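Local coordinates for protein carboxypeptidase 1 (PDB 5GIV) that probably removes amino acids one at a time from the C-terminus of peptides, as a zinc-dependent carboxypeptidase of the M32 family with broad specificity, at residues 15-20 and 283-288; 68-73 and 89-94; 80-85 and 467-472. One frame throughout, in Å; residues are numbered along the deposited sequence.

Contact 1 of 3, residues 15-20 and 283-288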
loop_
_atom_site.group_PDB
_atom_site.type_symbol
_atom_site.label_atom_id
_atom_site.label_comp_id
_atom_site.label_asym_id
_atom_site.label_seq_id
_atom_site.Cartn_x
_atom_site.Cartn_y
_atom_site.Cartn_z
ATOM N N GLU A 15 -20.691 -11.799 10.742
ATOM C CA GLU A 15 -20.003 -10.544 11.033
ATOM C C GLU A 15 -18.615 -10.805 11.608
ATOM O O GLU A 15 -17.653 -10.097 11.280
ATOM C CB GLU A 15 -20.836 -9.700 12.003
ATOM N N HIS A 16 -18.491 -11.830 12.454
ATOM C CA HIS A 16 -17.188 -12.184 13.002
ATOM C C HIS A 16 -16.294 -12.779 11.930
ATOM O O HIS A 16 -15.090 -12.498 11.891
ATOM C CB HIS A 16 -17.359 -13.153 14.169
ATOM C CG HIS A 16 -16.144 -13.282 15.034
ATOM N ND1 HIS A 16 -15.869 -12.410 16.068
ATOM C CD2 HIS A 16 -15.148 -14.199 15.042
ATOM C CE1 HIS A 16 -14.747 -12.774 16.662
ATOM N NE2 HIS A 16 -14.294 -13.864 16.066
ATOM N N TRP A 17 -16.866 -13.613 11.057
ATOM C CA TRP A 17 -16.098 -14.161 9.948
ATOM C C TRP A 17 -15.591 -13.057 9.034
ATOM O O TRP A 17 -14.431 -13.082 8.605
ATOM C CB TRP A 17 -16.942 -15.170 9.170
ATOM C CG TRP A 17 -17.111 -16.483 9.885
ATOM C CD1 TRP A 17 -16.291 -17.012 10.844
ATOM C CD2 TRP A 17 -18.174 -17.425 9.706
ATOM N NE1 TRP A 17 -16.777 -18.227 11.269
ATOM C CE2 TRP A 17 -17.932 -18.503 10.583
ATOM C CE3 TRP A 17 -19.310 -17.461 8.894
ATOM C CZ2 TRP A 17 -18.783 -19.604 10.664
ATOM C CZ3 TRP A 17 -20.158 -18.560 8.982
ATOM C CH2 TRP A 17 -19.886 -19.614 9.853
ATOM N N GLN A 18 -16.444 -12.082 8.713
ATOM C CA GLN A 18 -15.994 -10.973 7.878
ATOM C C GLN A 18 -14.912 -10.164 8.584
ATOM O O GLN A 18 -13.969 -9.679 7.947
ATOM C CB GLN A 18 -17.175 -10.079 7.502
ATOM C CG GLN A 18 -16.827 -8.950 6.532
ATOM C CD GLN A 18 -16.439 -9.453 5.146
ATOM O OE1 GLN A 18 -15.268 -9.400 4.747
ATOM N NE2 GLN A 18 -17.431 -9.922 4.396
ATOM N N GLU A 19 -15.020 -10.026 9.906
ATOM C CA GLU A 19 -13.998 -9.308 10.658
ATOM C C GLU A 19 -12.670 -10.052 10.602
ATOM O O GLU A 19 -11.604 -9.431 10.505
ATOM C CB GLU A 19 -14.466 -9.094 12.104
ATOM C CG GLU A 19 -13.566 -8.168 12.937
ATOM C CD GLU A 19 -14.109 -7.888 14.335
ATOM O OE1 GLU A 19 -13.296 -7.712 15.270
ATOM O OE2 GLU A 19 -15.346 -7.840 14.507
ATOM N N LEU A 20 -12.714 -11.389 10.657
ATOM C CA LEU A 20 -11.490 -12.170 10.498
ATOM C C LEU A 20 -10.887 -11.973 9.116
ATOM O O LEU A 20 -9.670 -11.814 8.979
ATOM C CB LEU A 20 -11.758 -13.653 10.760
ATOM C CG LEU A 20 -12.109 -14.000 12.213
ATOM C CD1 LEU A 20 -12.399 -15.486 12.380
ATOM C CD2 LEU A 20 -10.989 -13.557 13.156
ATOM N N GLY A 283 -15.076 -13.519 2.509
ATOM C CA GLY A 283 -15.361 -13.059 3.850
ATOM C C GLY A 283 -15.825 -14.143 4.788
ATOM O O GLY A 283 -16.257 -13.831 5.907
ATOM N N THR A 284 -15.794 -15.405 4.352
ATOM C CA THR A 284 -16.129 -16.535 5.204
ATOM C C THR A 284 -14.949 -17.497 5.285
ATOM O O THR A 284 -13.977 -17.362 4.530
ATOM C CB THR A 284 -17.367 -17.258 4.677
ATOM O OG1 THR A 284 -16.981 -18.172 3.641
ATOM C CG2 THR A 284 -18.375 -16.255 4.127
ATOM N N PRO A 285 -14.988 -18.473 6.191
ATOM C CA PRO A 285 -13.889 -19.449 6.271
ATOM C C PRO A 285 -13.691 -20.262 4.996
ATOM O O PRO A 285 -12.666 -20.944 4.870
ATOM C CB PRO A 285 -14.308 -20.352 7.440
ATOM C CG PRO A 285 -15.227 -19.514 8.256
ATOM C CD PRO A 285 -15.968 -18.655 7.270
ATOM N N LEU A 286 -14.632 -20.234 4.055
ATOM C CA LEU A 286 -14.446 -20.969 2.815
ATOM C C LEU A 286 -13.818 -20.117 1.715
ATOM O O LEU A 286 -13.511 -20.649 0.645
ATOM C CB LEU A 286 -15.790 -21.549 2.334
ATOM C CG LEU A 286 -16.595 -22.480 3.265
ATOM C CD1 LEU A 286 -17.803 -23.116 2.567
ATOM C CD2 LEU A 286 -15.730 -23.554 3.905
ATOM N N GLY A 287 -13.609 -18.820 1.950
ATOM C CA GLY A 287 -13.197 -17.916 0.890
ATOM C C GLY A 287 -11.706 -17.810 0.598
ATOM O O GLY A 287 -11.120 -16.727 0.731
ATOM N N GLY A 288 -11.098 -18.912 0.169
ATOM C CA GLY A 288 -9.685 -18.929 -0.162
ATOM C C GLY A 288 -9.326 -20.289 -0.723
ATOM O O GLY A 288 -10.150 -21.211 -0.749
#
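A CH-pi contact is central to this surface contact: the pyrrolidine ring of Pro285 lies over one face of the Trp17 indole. Pro285 CG stands 3.6 Å from the centroid of the five-membered ring of Trp17 and only 8° off its normal, which identifies the interaction. Pro285 CD sits beside it, 3.5 Å from Trp17 CD2, so two methylene carbons of the proline rest on the pyrrole part of the indole. Trp17 reaches this position with CG anti to its own carbonyl carbon (chi1 -75°), and its NE1 is hydrogen-bonded to Tyr66 OH, which fixes the ring at its polar edge.

Backbone contacts come next. Gly283 O is 3.3 Å from Gln18 N, but the angle is poor and no hydrogen bond forms; a CA-H...O contact from Gln18 CA to Gly283 O, 3.5 Å long, is what remains. Gly283 CA packs against the side chain of Gln18, whose chain bends at chi2.

Polar bonds inside the loop shape it. Thr284 OG1 accepts from Leu286 N at 3.2 Å, an ST turn, within a type I beta turn from Thr284 to Gly287 that presents Pro285 to the indole. The same hydroxyl is also hydrogen-bonded to Phe281 O.

The contact thus sets helix 8-36 against the loop between helices 257-275 and 292-306, while Met86 and Ala90 of helix 81-99 and Leu70 of helix 64-75 also touch Trp17.

Contact 2 of 3, residues 68-73 and 89-94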
loop_
_atom_site.group_PDB
_atom_site.type_symbol
_atom_site.label_atom_id
_atom_site.label_comp_id
_atom_site.label_asym_id
_atom_site.label_seq_id
_atom_site.Cartn_x
_atom_site.Cartn_y
_atom_site.Cartn_z
ATOM N N LYS A 68 -18.223 -20.097 21.229
ATOM C CA LYS A 68 -19.540 -20.516 21.687
ATOM C C LYS A 68 -20.562 -20.432 20.565
ATOM O O LYS A 68 -21.395 -21.331 20.409
ATOM C CB LYS A 68 -19.967 -19.667 22.895
ATOM N N LEU A 69 -20.505 -19.365 19.762
ATOM C CA LEU A 69 -21.387 -19.276 18.609
ATOM C C LEU A 69 -21.195 -20.460 17.672
ATOM O O LEU A 69 -22.179 -21.075 17.224
ATOM C CB LEU A 69 -21.131 -17.964 17.854
ATOM C CG LEU A 69 -21.636 -16.640 18.448
ATOM C CD1 LEU A 69 -20.890 -16.227 19.715
ATOM C CD2 LEU A 69 -21.540 -15.533 17.405
ATOM N N LEU A 70 -19.940 -20.859 17.435
ATOM C CA LEU A 70 -19.696 -21.990 16.549
ATOM C C LEU A 70 -20.269 -23.280 17.122
ATOM O O LEU A 70 -20.822 -24.104 16.382
ATOM C CB LEU A 70 -18.183 -22.143 16.295
ATOM C CG LEU A 70 -17.461 -21.094 15.428
ATOM C CD1 LEU A 70 -15.961 -21.331 15.441
ATOM C CD2 LEU A 70 -17.987 -21.057 14.000
ATOM N N ASP A 71 -20.136 -23.479 18.436
ATOM C CA ASP A 71 -20.705 -24.673 19.059
ATOM C C ASP A 71 -22.218 -24.711 18.883
ATOM O O ASP A 71 -22.789 -25.747 18.524
ATOM C CB ASP A 71 -20.325 -24.721 20.538
ATOM C CG ASP A 71 -18.838 -24.950 20.753
ATOM O OD1 ASP A 71 -18.137 -25.338 19.796
ATOM O OD2 ASP A 71 -18.370 -24.736 21.888
ATOM N N ALA A 72 -22.885 -23.584 19.128
ATOM C CA ALA A 72 -24.327 -23.532 18.918
ATOM C C ALA A 72 -24.671 -23.867 17.473
ATOM O O ALA A 72 -25.475 -24.767 17.205
ATOM C CB ALA A 72 -24.871 -22.151 19.294
ATOM N N ALA A 73 -24.049 -23.160 16.526
ATOM C CA ALA A 73 -24.377 -23.351 15.119
ATOM C C ALA A 73 -24.059 -24.758 14.635
ATOM O O ALA A 73 -24.690 -25.240 13.689
ATOM C CB ALA A 73 -23.631 -22.324 14.267
ATOM N N VAL A 89 -15.452 -25.897 8.938
ATOM C CA VAL A 89 -14.153 -25.297 8.655
ATOM C C VAL A 89 -13.783 -24.271 9.725
ATOM O O VAL A 89 -12.639 -24.226 10.194
ATOM C CB VAL A 89 -14.159 -24.680 7.244
ATOM C CG1 VAL A 89 -12.955 -23.754 7.048
ATOM C CG2 VAL A 89 -14.180 -25.792 6.185
ATOM N N ALA A 90 -14.738 -23.424 10.119
ATOM C CA ALA A 90 -14.465 -22.444 11.165
ATOM C C ALA A 90 -14.063 -23.119 12.471
ATOM O O ALA A 90 -13.153 -22.649 13.166
ATOM C CB ALA A 90 -15.678 -21.541 11.380
ATOM N N ARG A 91 -14.734 -24.217 12.832
ATOM C CA ARG A 91 -14.386 -24.904 14.073
ATOM C C ARG A 91 -13.031 -25.591 13.967
ATOM O O ARG A 91 -12.284 -25.635 14.951
ATOM C CB ARG A 91 -15.465 -25.931 14.450
ATOM C CG ARG A 91 -16.872 -25.363 14.560
ATOM C CD ARG A 91 -17.584 -25.764 15.857
ATOM N NE ARG A 91 -17.965 -27.176 15.912
ATOM C CZ ARG A 91 -17.534 -28.040 16.829
ATOM N NH1 ARG A 91 -16.706 -27.645 17.790
ATOM N NH2 ARG A 91 -17.938 -29.306 16.790
ATOM N N GLN A 92 -12.685 -26.115 12.791
ATOM C CA GLN A 92 -11.357 -26.696 12.623
ATOM C C GLN A 92 -10.276 -25.629 12.738
ATOM O O GLN A 92 -9.238 -25.860 13.369
ATOM C CB GLN A 92 -11.261 -27.429 11.284
ATOM C CG GLN A 92 -12.117 -28.686 11.224
ATOM C CD GLN A 92 -12.202 -29.299 9.829
ATOM O OE1 GLN A 92 -11.648 -28.769 8.860
ATOM N NE2 GLN A 92 -12.922 -30.412 9.722
ATOM N N ASP A 93 -10.498 -24.453 12.134
ATOM C CA ASP A 93 -9.556 -23.351 12.317
ATOM C C ASP A 93 -9.531 -22.922 13.778
ATOM O O ASP A 93 -8.462 -22.702 14.359
ATOM C CB ASP A 93 -9.932 -22.155 11.436
ATOM C CG ASP A 93 -9.896 -22.469 9.945
ATOM O OD1 ASP A 93 -9.306 -23.494 9.533
ATOM O OD2 ASP A 93 -10.450 -21.658 9.173
ATOM N N PHE A 94 -10.705 -22.831 14.400
ATOM C CA PHE A 94 -10.758 -22.458 15.807
ATOM C C PHE A 94 -10.033 -23.480 16.675
ATOM O O PHE A 94 -9.373 -23.115 17.657
ATOM C CB PHE A 94 -12.208 -22.300 16.255
ATOM C CG PHE A 94 -12.348 -21.755 17.644
ATOM C CD1 PHE A 94 -12.357 -22.603 18.739
ATOM C CD2 PHE A 94 -12.464 -20.392 17.858
ATOM C CE1 PHE A 94 -12.487 -22.096 20.024
ATOM C CE2 PHE A 94 -12.592 -19.882 19.141
ATOM C CZ PHE A 94 -12.604 -20.734 20.219
#
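Leu70 supplies the centre of the interface, reaching helix 89-94 with both methyl groups. Its CD2 meets Ala90 CB at 3.5 Å, whereas Leu70 CD1 lies 4.0 Å from Phe94 CB and also approaches the backbone carbonyl of Ala90. With CG anti to the carbonyl carbon (chi1 -71°), the leucine fork straddles the helix surface between Ala90 and Phe94, one turn apart. At the base of the fork, Leu70 CB packs on the aliphatic part of Arg91, 3.7 Å from Arg91 CD.

The next layer is electrostatic and lies at the exposed margin. Arg91 bends at chi2 and chi3, folding its chain across helix 68-73 so that Arg91 NH1 comes 3.4 Å from Asp71 OD1. The carboxylate and guanidinium planes stand 86° apart and the oxygen is well out of the guanidinium plane; this salt bridge therefore rests on charge alone, with no N-H aimed at the acid.

These side chains join consecutive helices, 64-75 and 81-99, in a helical hairpin: the segment axes run at 142° and approach to 10.1 Å, with the alanine at Ala90 providing a small surface for the leucine.

Farther out, helix 8-36 backs the pair, Leu13 touching both Leu70 and Ala73. Arg91 also packs on Ser74, and Ser74 OG is hydrogen-bonded to the carbonyl oxygens of Leu70 and Asp71, near the C-terminal end of helix 64-75.

Contact 3 of 3, residues 80-85 and 467-472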
loop_
_atom_site.group_PDB
_atom_site.type_symbol
_atom_site.label_atom_id
_atom_site.label_comp_id
_atom_site.label_asym_id
_atom_site.label_seq_id
_atom_site.Cartn_x
_atom_site.Cartn_y
_atom_site.Cartn_z
ATOM N N SER A 80 -27.800 -25.459 5.609
ATOM C CA SER A 80 -27.498 -26.029 4.305
ATOM C C SER A 80 -26.131 -26.709 4.329
ATOM O O SER A 80 -25.307 -26.442 5.209
ATOM C CB SER A 80 -27.509 -24.945 3.231
ATOM O OG SER A 80 -26.488 -23.993 3.474
ATOM N N PRO A 81 -25.868 -27.597 3.368
ATOM C CA PRO A 81 -24.537 -28.232 3.314
ATOM C C PRO A 81 -23.389 -27.236 3.304
ATOM O O PRO A 81 -22.341 -27.511 3.896
ATOM C CB PRO A 81 -24.605 -29.058 2.019
ATOM C CG PRO A 81 -26.064 -29.368 1.860
ATOM C CD PRO A 81 -26.791 -28.147 2.358
ATOM N N GLU A 82 -23.548 -26.090 2.639
ATOM C CA GLU A 82 -22.477 -25.099 2.628
ATOM C C GLU A 82 -22.335 -24.414 3.979
ATOM O O GLU A 82 -21.214 -24.209 4.460
ATOM C CB GLU A 82 -22.715 -24.069 1.533
ATOM C CG GLU A 82 -22.634 -24.662 0.145
ATOM C CD GLU A 82 -22.884 -23.641 -0.918
ATOM O OE1 GLU A 82 -22.842 -24.012 -2.108
ATOM O OE2 GLU A 82 -23.146 -22.474 -0.560
ATOM N N GLN A 83 -23.455 -24.035 4.600
ATOM C CA GLN A 83 -23.364 -23.375 5.896
ATOM C C GLN A 83 -22.783 -24.321 6.935
ATOM O O GLN A 83 -21.941 -23.924 7.750
ATOM C CB GLN A 83 -24.738 -22.874 6.341
ATOM C CG GLN A 83 -25.318 -21.755 5.489
ATOM C CD GLN A 83 -26.784 -21.491 5.802
ATOM O OE1 GLN A 83 -27.526 -22.405 6.173
ATOM N NE2 GLN A 83 -27.210 -20.240 5.644
ATOM N N ALA A 84 -23.200 -25.587 6.903
ATOM C CA ALA A 84 -22.629 -26.573 7.813
ATOM C C ALA A 84 -21.132 -26.730 7.577
ATOM O O ALA A 84 -20.359 -26.876 8.533
ATOM C CB ALA A 84 -23.345 -27.915 7.653
ATOM N N ARG A 85 -20.713 -26.743 6.307
ATOM C CA ARG A 85 -19.290 -26.849 5.992
ATOM C C ARG A 85 -18.519 -25.609 6.455
ATOM O O ARG A 85 -17.399 -25.728 6.967
ATOM C CB ARG A 85 -19.110 -27.092 4.490
ATOM C CG ARG A 85 -17.666 -27.122 4.006
ATOM C CD ARG A 85 -16.825 -28.231 4.626
ATOM N NE ARG A 85 -15.491 -28.199 4.038
ATOM C CZ ARG A 85 -14.422 -28.834 4.512
ATOM N NH1 ARG A 85 -14.512 -29.578 5.603
ATOM N NH2 ARG A 85 -13.251 -28.718 3.890
ATOM N N GLY A 467 -13.432 -22.781 -3.369
ATOM C CA GLY A 467 -12.578 -22.376 -2.266
ATOM C C GLY A 467 -12.271 -23.540 -1.342
ATOM O O GLY A 467 -11.730 -24.558 -1.782
ATOM N N ARG A 468 -12.658 -23.432 -0.072
ATOM C CA ARG A 468 -12.413 -24.480 0.913
ATOM C C ARG A 468 -13.640 -25.375 1.135
ATOM O O ARG A 468 -13.632 -26.207 2.049
ATOM C CB ARG A 468 -11.953 -23.833 2.230
ATOM C CG ARG A 468 -10.649 -23.023 2.078
ATOM C CD ARG A 468 -10.187 -22.323 3.363
ATOM N NE ARG A 468 -9.596 -23.203 4.367
ATOM C CZ ARG A 468 -9.585 -22.954 5.676
ATOM N NH1 ARG A 468 -10.159 -21.854 6.163
ATOM N NH2 ARG A 468 -9.001 -23.810 6.505
ATOM N N ARG A 469 -14.678 -25.243 0.294
ATOM C CA ARG A 469 -15.916 -26.010 0.465
ATOM C C ARG A 469 -15.657 -27.516 0.510
ATOM O O ARG A 469 -16.287 -28.237 1.292
ATOM C CB ARG A 469 -16.901 -25.666 -0.658
ATOM C CG ARG A 469 -18.001 -26.697 -0.910
ATOM C CD ARG A 469 -19.067 -26.593 0.140
ATOM N NE ARG A 469 -20.167 -27.549 -0.014
ATOM C CZ ARG A 469 -20.174 -28.781 0.490
ATOM N NH1 ARG A 469 -19.122 -29.243 1.146
ATOM N NH2 ARG A 469 -21.235 -29.554 0.328
ATOM N N TRP A 470 -14.750 -28.013 -0.326
ATOM C CA TRP A 470 -14.367 -29.418 -0.318
ATOM C C TRP A 470 -12.959 -29.577 0.235
ATOM O O TRP A 470 -12.128 -28.677 0.107
ATOM C CB TRP A 470 -14.442 -30.019 -1.725
ATOM C CG TRP A 470 -15.785 -29.829 -2.389
ATOM C CD1 TRP A 470 -16.082 -28.995 -3.427
ATOM C CD2 TRP A 470 -17.002 -30.510 -2.059
ATOM N NE1 TRP A 470 -17.410 -29.111 -3.762
ATOM C CE2 TRP A 470 -17.997 -30.035 -2.939
ATOM C CE3 TRP A 470 -17.346 -31.477 -1.105
ATOM C CZ2 TRP A 470 -19.318 -30.490 -2.890
ATOM C CZ3 TRP A 470 -18.658 -31.927 -1.052
ATOM C CH2 TRP A 470 -19.626 -31.434 -1.943
ATOM N N THR A 471 -12.690 -30.726 0.859
ATOM C CA THR A 471 -11.322 -31.045 1.233
ATOM C C THR A 471 -10.481 -31.226 -0.025
ATOM O O THR A 471 -11.010 -31.496 -1.106
ATOM C CB THR A 471 -11.244 -32.322 2.076
ATOM O OG1 THR A 471 -11.553 -33.471 1.269
ATOM C CG2 THR A 471 -12.216 -32.256 3.229
ATOM N N PRO A 472 -9.161 -31.092 0.090
ATOM C CA PRO A 472 -8.313 -31.295 -1.100
ATOM C C PRO A 472 -8.613 -32.595 -1.827
ATOM O O PRO A 472 -8.799 -32.595 -3.052
ATOM C CB PRO A 472 -6.896 -31.246 -0.517
ATOM C CG PRO A 472 -7.027 -30.365 0.704
ATOM C CD PRO A 472 -8.386 -30.680 1.276
#
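Arg85 reaches from its helix to the loop 467-472, and its course can be traced atom by atom. CB points toward the loop, and Arg85 CB passes 4.0 Å from Arg469 NH1. Set anti to the backbone N (chi1 176°), Arg85 CG lies 3.2 Å from Arg469 O; the bend at chi2 (62°) then carries CD and NE along the same oxygen. Arg85 NE gives Arg469 O a weak hydrogen bond: the distance is 2.9 Å, but the angle at hydrogen is only 122°. A second weak bond runs from NE to Arg468 O. The best-formed bond across the contact is at the tip, where Arg85 NH2 donates to Arg468 O at 3.1 Å; the acceptor lies near the guanidinium plane and the donor nearly along its C=O axis. Arg85 NH2 also rests 3.7 Å from Thr471 CG2, and Arg85 NH1 is hydrogen-bonded to Gln88 OE1 on its own helix. Two consecutive carbonyl oxygens thus receive one guanidinium, which would polarise both.

Arg469 replies from the loop. Its chain, bent at chi2, returns over the start of helix 81-99, where NH2 touches Pro81 CB and Arg469 NE lies 3.8 Å from Glu82 CG. Pro81 O sits over one face of its guanidinium, and Trp470 CH2 lies over the opposite face, toward its rim. Glu82 OE1 is of opposite charge, but at 4.9 Å from Arg469 NE it makes no salt bridge.

Thr471 is the N-cap of helix 472-480. At the start of helix 81-99, Gln83 N donates to Ser80 OG and Ser80 N to Gln83 OE1, a capping box, while Arg85, within the first turns, joins that helix to the loop before helix 472-480.

Contacts 1, 2 and 3 form one cluster on the same side of the chain's centre, their centres 12 to 13 Å apart, away from the zinc site. Along the sequence, contact 2 is nested inside the loop closed by contact 1, whereas contact 3 crosses both. Helix 81-99 serves contacts 2 and 3, and it also borders contact 1. Arg468 is the shared polar node: NH1 reaches Pro285 O and forms a salt bridge with Asp93, and its backbone N pairs with Leu286 O. Together they tie the N-terminal helices 8-36, 64-75 and 81-99 to two loops, one following the helix that carries the zinc-binding histidines His266 and His270.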